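Filamentation induced by cAMP protein Fic (Desulfovibrio alaskensis, PDB 4RGL) is a mostly helical member of the Fic/DOC family with a helix-turn-helix-like C-terminal domain. Local coordinates at residues A23-I28 with F243-L248; A209-E214 with R249-E254. All blocks are in the same frame, centred on the assembly; numbering follows the deposited sequence.

Contact 1 of 2, residues A23-I28 with F243-L248; sequences AEIGEI and FMLGAL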
loop_
_atom_site.group_PDB
_atom_site.type_symbol
_atom_site.label_atom_id
_atom_site.label_comp_id
_atom_site.label_asym_id
_atom_site.label_seq_id
_atom_site.Cartn_x
_atom_site.Cartn_y
_atom_site.Cartn_z
ATOM N N ALA A 23 1.579 -21.805 4.884
ATOM C CA ALA A 23 2.660 -22.417 4.125
ATOM C C ALA A 23 2.886 -21.690 2.810
ATOM O O ALA A 23 4.035 -21.423 2.446
ATOM C CB ALA A 23 2.350 -23.879 3.863
ATOM N N GLU A 24 1.796 -21.355 2.090
ATOM C CA GLU A 24 1.922 -20.702 0.797
ATOM C C GLU A 24 2.411 -19.248 0.970
ATOM O O GLU A 24 3.381 -18.852 0.317
ATOM C CB GLU A 24 0.594 -20.747 0.019
ATOM C CG GLU A 24 0.742 -20.325 -1.445
ATOM C CD GLU A 24 -0.522 -20.426 -2.282
ATOM O OE1 GLU A 24 -1.476 -21.113 -1.845
ATOM O OE2 GLU A 24 -0.555 -19.819 -3.380
ATOM N N ILE A 25 1.783 -18.475 1.910
ATOM C CA ILE A 25 2.203 -17.091 2.194
ATOM C C ILE A 25 3.684 -17.075 2.576
ATOM O O ILE A 25 4.469 -16.347 1.968
ATOM C CB ILE A 25 1.322 -16.439 3.304
ATOM C CG1 ILE A 25 -0.155 -16.298 2.832
ATOM C CG2 ILE A 25 1.897 -15.079 3.723
ATOM C CD1 ILE A 25 -1.134 -15.885 3.936
ATOM N N GLY A 26 4.063 -17.948 3.518
ATOM C CA GLY A 26 5.449 -18.100 3.947
ATOM C C GLY A 26 6.400 -18.313 2.790
ATOM O O GLY A 26 7.373 -17.572 2.642
ATOM N N GLU A 27 6.071 -19.272 1.899
ATOM C CA GLU A 27 6.893 -19.562 0.727
ATOM C C GLU A 27 6.946 -18.353 -0.228
ATOM O O GLU A 27 8.027 -17.994 -0.694
ATOM C CB GLU A 27 6.368 -20.799 -0.011
ATOM C CG GLU A 27 7.250 -21.223 -1.176
ATOM C CD GLU A 27 6.745 -22.410 -1.973
ATOM O OE1 GLU A 27 5.783 -23.072 -1.518
ATOM O OE2 GLU A 27 7.340 -22.703 -3.035
ATOM N N ILE A 28 5.774 -17.723 -0.512
ATOM C CA ILE A 28 5.714 -16.571 -1.424
ATOM C C ILE A 28 6.616 -15.431 -0.896
ATOM O O ILE A 28 7.339 -14.816 -1.678
ATOM C CB ILE A 28 4.245 -16.083 -1.636
ATOM C CG1 ILE A 28 3.319 -17.231 -2.161
ATOM C CG2 ILE A 28 4.195 -14.856 -2.556
ATOM C CD1 ILE A 28 3.739 -17.871 -3.554
ATOM N N PHE A 243 -10.564 -16.260 5.120
ATOM C CA PHE A 243 -10.810 -15.225 4.117
ATOM C C PHE A 243 -9.644 -14.267 4.036
ATOM O O PHE A 243 -9.162 -13.980 2.937
ATOM C CB PHE A 243 -12.107 -14.448 4.427
ATOM C CG PHE A 243 -12.436 -13.377 3.403
ATOM C CD1 PHE A 243 -13.201 -13.676 2.279
ATOM C CD2 PHE A 243 -11.949 -12.078 3.545
ATOM C CE1 PHE A 243 -13.482 -12.694 1.320
ATOM C CE2 PHE A 243 -12.210 -11.106 2.574
ATOM C CZ PHE A 243 -12.978 -11.419 1.470
HETATM N N MSE A 244 -9.198 -13.737 5.200
HETATM C CA MSE A 244 -8.136 -12.742 5.238
HETATM C C MSE A 244 -6.797 -13.333 4.773
HETATM O O MSE A 244 -6.133 -12.728 3.927
HETATM C CB MSE A 244 -7.996 -12.152 6.635
HETATM C CG MSE A 244 -7.226 -10.832 6.652
HETATM SE SE MSE A 244 -8.008 -9.494 5.448
HETATM C CE MSE A 244 -9.801 -9.457 6.168
ATOM N N LEU A 245 -6.410 -14.538 5.298
ATOM C CA LEU A 245 -5.174 -15.207 4.847
ATOM C C LEU A 245 -5.248 -15.506 3.359
ATOM O O LEU A 245 -4.233 -15.435 2.663
ATOM C CB LEU A 245 -4.909 -16.503 5.637
ATOM C CG LEU A 245 -4.501 -16.331 7.109
ATOM C CD1 LEU A 245 -4.351 -17.677 7.785
ATOM C CD2 LEU A 245 -3.211 -15.537 7.236
ATOM N N GLY A 246 -6.462 -15.780 2.870
ATOM C CA GLY A 246 -6.704 -15.982 1.450
ATOM C C GLY A 246 -6.451 -14.719 0.657
ATOM O O GLY A 246 -5.663 -14.726 -0.296
ATOM N N ALA A 247 -7.039 -13.586 1.119
ATOM C CA ALA A 247 -6.842 -12.276 0.497
ATOM C C ALA A 247 -5.363 -11.869 0.526
ATOM O O ALA A 247 -4.829 -11.414 -0.492
ATOM C CB ALA A 247 -7.687 -11.227 1.207
ATOM N N LEU A 248 -4.684 -12.085 1.689
ATOM C CA LEU A 248 -3.260 -11.761 1.859
ATOM C C LEU A 248 -2.402 -12.564 0.908
ATOM O O LEU A 248 -1.500 -12.008 0.281
ATOM C CB LEU A 248 -2.823 -12.014 3.304
ATOM C CG LEU A 248 -3.255 -10.951 4.306
ATOM C CD1 LEU A 248 -3.262 -11.499 5.709
ATOM C CD2 LEU A 248 -2.375 -9.722 4.206
#
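Two helices of this mostly helical chain pack here: helix 16-32, near the N terminus, lies against helix 238-257, with Ile25 reaching across to Leu245 and Leu248. Nearly all of the work falls to one methyl group. CG1 of Ile25 stands opposite the carbonyl carbon (chi1 -64°), and the chain then runs on extended, carrying CD1 to the other helix. There Ile25 CD1 rests 3.4 Å from Leu245 O, a van der Waals approach to the helix backbone. The same methyl lies 3.9 Å from Leu245 CD2, where the two side chains cross at about a right angle. It also comes to 4.3 Å from Leu248 CB, one turn further along. The two segments run in broadly the same direction, with no hydrogen bond between them, and the whole interface is a small apolar seam of 111 Å². Helix 168-182, which falls within the Fic/DOC family region, closes on this seam: Leu169 touches both Ile25 and Leu245, and Cys173 packs on Leu245. On another side of helix 16-32, Glu24 forms a salt bridge with Arg253, adding a polar tie between the same two helices.

Contact 2 of 2, residues A209-E214 with R249-E254; sequences AYLPVE and RDAVRE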
loop_
_atom_site.group_PDB
_atom_site.type_symbol
_atom_site.label_atom_id
_atom_site.label_comp_id
_atom_site.label_asym_id
_atom_site.label_seq_id
_atom_site.Cartn_x
_atom_site.Cartn_y
_atom_site.Cartn_z
ATOM N N ALA A 209 4.247 -3.892 5.107
ATOM C CA ALA A 209 3.648 -2.564 5.268
ATOM C C ALA A 209 3.289 -1.970 3.908
ATOM O O ALA A 209 2.447 -1.062 3.826
ATOM C CB ALA A 209 4.605 -1.642 6.009
ATOM N N TYR A 210 3.891 -2.518 2.827
ATOM C CA TYR A 210 3.645 -2.047 1.470
ATOM C C TYR A 210 2.883 -3.112 0.652
ATOM O O TYR A 210 2.922 -3.093 -0.576
ATOM C CB TYR A 210 4.968 -1.668 0.786
ATOM C CG TYR A 210 5.780 -0.675 1.591
ATOM C CD1 TYR A 210 5.452 0.681 1.600
ATOM C CD2 TYR A 210 6.823 -1.098 2.410
ATOM C CE1 TYR A 210 6.156 1.591 2.389
ATOM C CE2 TYR A 210 7.542 -0.195 3.195
ATOM C CZ TYR A 210 7.201 1.149 3.186
ATOM O OH TYR A 210 7.912 2.043 3.952
ATOM N N LEU A 211 2.145 -4.000 1.344
ATOM C CA LEU A 211 1.303 -5.003 0.690
ATOM C C LEU A 211 -0.141 -4.462 0.532
ATOM O O LEU A 211 -0.840 -4.255 1.534
ATOM C CB LEU A 211 1.313 -6.318 1.503
ATOM C CG LEU A 211 0.522 -7.492 0.911
ATOM C CD1 LEU A 211 1.091 -7.914 -0.422
ATOM C CD2 LEU A 211 0.501 -8.667 1.867
ATOM N N PRO A 212 -0.582 -4.147 -0.714
ATOM C CA PRO A 212 -1.905 -3.513 -0.878
ATOM C C PRO A 212 -3.051 -4.543 -0.850
ATOM O O PRO A 212 -3.871 -4.583 -1.773
ATOM C CB PRO A 212 -1.804 -2.815 -2.255
ATOM C CG PRO A 212 -0.411 -3.146 -2.785
ATOM C CD PRO A 212 0.114 -4.283 -2.000
ATOM N N VAL A 213 -3.164 -5.306 0.267
ATOM C CA VAL A 213 -4.212 -6.328 0.434
ATOM C C VAL A 213 -5.624 -5.667 0.454
ATOM O O VAL A 213 -6.620 -6.332 0.153
ATOM C CB VAL A 213 -3.971 -7.183 1.719
ATOM C CG1 VAL A 213 -3.993 -6.319 2.973
ATOM C CG2 VAL A 213 -4.982 -8.324 1.823
ATOM N N GLU A 214 -5.682 -4.347 0.739
ATOM C CA GLU A 214 -6.940 -3.613 0.843
ATOM C C GLU A 214 -7.667 -3.549 -0.519
ATOM O O GLU A 214 -8.898 -3.500 -0.549
ATOM C CB GLU A 214 -6.697 -2.200 1.384
ATOM C CG GLU A 214 -6.135 -2.169 2.809
ATOM C CD GLU A 214 -4.656 -2.498 2.939
ATOM O OE1 GLU A 214 -3.947 -2.474 1.909
ATOM O OE2 GLU A 214 -4.191 -2.682 4.088
ATOM N N ARG A 249 -2.712 -13.876 0.755
ATOM C CA ARG A 249 -2.016 -14.749 -0.195
ATOM C C ARG A 249 -2.171 -14.223 -1.611
ATOM O O ARG A 249 -1.184 -14.085 -2.327
ATOM C CB ARG A 249 -2.557 -16.180 -0.101
ATOM C CG ARG A 249 -1.995 -17.114 -1.172
ATOM C CD ARG A 249 -2.927 -18.267 -1.439
ATOM N NE ARG A 249 -4.203 -17.821 -1.995
ATOM C CZ ARG A 249 -5.211 -18.638 -2.279
ATOM N NH1 ARG A 249 -5.093 -19.945 -2.073
ATOM N NH2 ARG A 249 -6.346 -18.157 -2.770
ATOM N N ASP A 250 -3.415 -13.907 -2.013
ATOM C CA ASP A 250 -3.705 -13.383 -3.345
ATOM C C ASP A 250 -3.006 -12.041 -3.563
ATOM O O ASP A 250 -2.568 -11.748 -4.678
ATOM C CB ASP A 250 -5.221 -13.233 -3.541
ATOM C CG ASP A 250 -5.988 -14.523 -3.318
ATOM O OD1 ASP A 250 -5.428 -15.606 -3.604
ATOM O OD2 ASP A 250 -7.135 -14.453 -2.840
ATOM N N ALA A 251 -2.869 -11.240 -2.489
ATOM C CA ALA A 251 -2.205 -9.951 -2.565
ATOM C C ALA A 251 -0.702 -10.124 -2.728
ATOM O O ALA A 251 -0.127 -9.594 -3.675
ATOM C CB ALA A 251 -2.509 -9.125 -1.321
ATOM N N VAL A 252 -0.070 -10.921 -1.849
ATOM C CA VAL A 252 1.373 -11.137 -1.925
ATOM C C VAL A 252 1.719 -11.931 -3.224
ATOM O O VAL A 252 2.830 -11.819 -3.733
ATOM C CB VAL A 252 1.917 -11.841 -0.649
ATOM C CG1 VAL A 252 1.479 -13.300 -0.589
ATOM C CG2 VAL A 252 3.435 -11.725 -0.566
ATOM N N ARG A 253 0.719 -12.610 -3.812
ATOM C CA ARG A 253 0.898 -13.339 -5.056
ATOM C C ARG A 253 0.881 -12.370 -6.261
ATOM O O ARG A 253 1.760 -12.448 -7.109
ATOM C CB ARG A 253 -0.181 -14.419 -5.204
ATOM C CG ARG A 253 0.086 -15.421 -6.327
ATOM C CD ARG A 253 -0.590 -16.757 -6.052
ATOM N NE ARG A 253 -2.022 -16.605 -5.778
ATOM C CZ ARG A 253 -2.811 -17.601 -5.387
ATOM N NH1 ARG A 253 -2.314 -18.822 -5.212
ATOM N NH2 ARG A 253 -4.098 -17.383 -5.155
ATOM N N GLU A 254 -0.080 -11.399 -6.288
ATOM C CA GLU A 254 -0.134 -10.418 -7.389
ATOM C C GLU A 254 1.003 -9.379 -7.247
ATOM O O GLU A 254 1.283 -8.647 -8.192
ATOM C CB GLU A 254 -1.519 -9.705 -7.467
ATOM C CG GLU A 254 -1.791 -8.702 -6.352
ATOM C CD GLU A 254 -2.828 -7.633 -6.690
ATOM O OE1 GLU A 254 -2.738 -7.050 -7.797
ATOM O OE2 GLU A 254 -3.627 -7.279 -5.791
#
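Leu211, in the loop that follows helix 189-202, points its side chain at helix 238-257, where Ala251 and Val252 receive it. Its CB only starts the reach, directed toward the helix without touching it. With CG opposite the backbone N (chi1 -177°), the branch point comes to 4.1 Å from Ala251 CB. The tip then divides. CD1 settles over the backbone joining Ala251 to Val252: Leu211 CD1 is 3.5 Å from Val252 N, and it also lies 4.0 Å from Val252 CB. CD2 turns to Leu248, one turn earlier on the same helix.

Beyond Leu211 the loop bends sharply in an inverse gamma turn centred on Pro212, closed by a weak hydrogen bond from Val213 N to Leu211 O. The bend brings Val213 back to the helix beside Leu211, and its CA lies 3.7 Å from Ala251 CB. The small alanine methyl thus touches both loop residues, and its small size is consistent with the close approach of the loop, with the CA atoms of Val213 and Ala251 only 5.1 Å apart.

The polar side of the helix carries a salt-bridge network. Arg249 grips Asp250 side-on, NE and NH2 both binding OD1. Arg249 NH2, 2.8 Å from Asp250 OD1, meets the syn lone pair of that oxygen, whereas NE meets it from above the carboxylate plane. Arg253 NH2 adds a weak bond to Asp250 OD1, while Asp250 OD2 is taken by Arg220.

Helix 238-257 lies between the loop and helix 16-32, which meets it through Ile25 on Arg249 and Ile28 on Val252, while helix 42-59 packs on the loop through Asn48 against Pro212 and Arg45 and Arg49 against Tyr210.

From the N terminus the chain first lays down 23-28 in helix 16-32, then runs through the helices from 42-59 to 189-202 to the loop 209-214 before reaching helix 238-257, which supplies 243-248 and 249-254 in succession. Contact 1 closes a long loop of 214 intervening residues, contact 2 a short one of 34, mostly helical. Because their segments alternate, the two closures cross. Their centres are 9 Å apart, and they touch directly: Ile28 CG2 comes to 3.5 Å from Val252 O, while Val213 reaches Leu248. Successive stretches of one late helix thus join the N-terminal helix and the loop after helix 189-202.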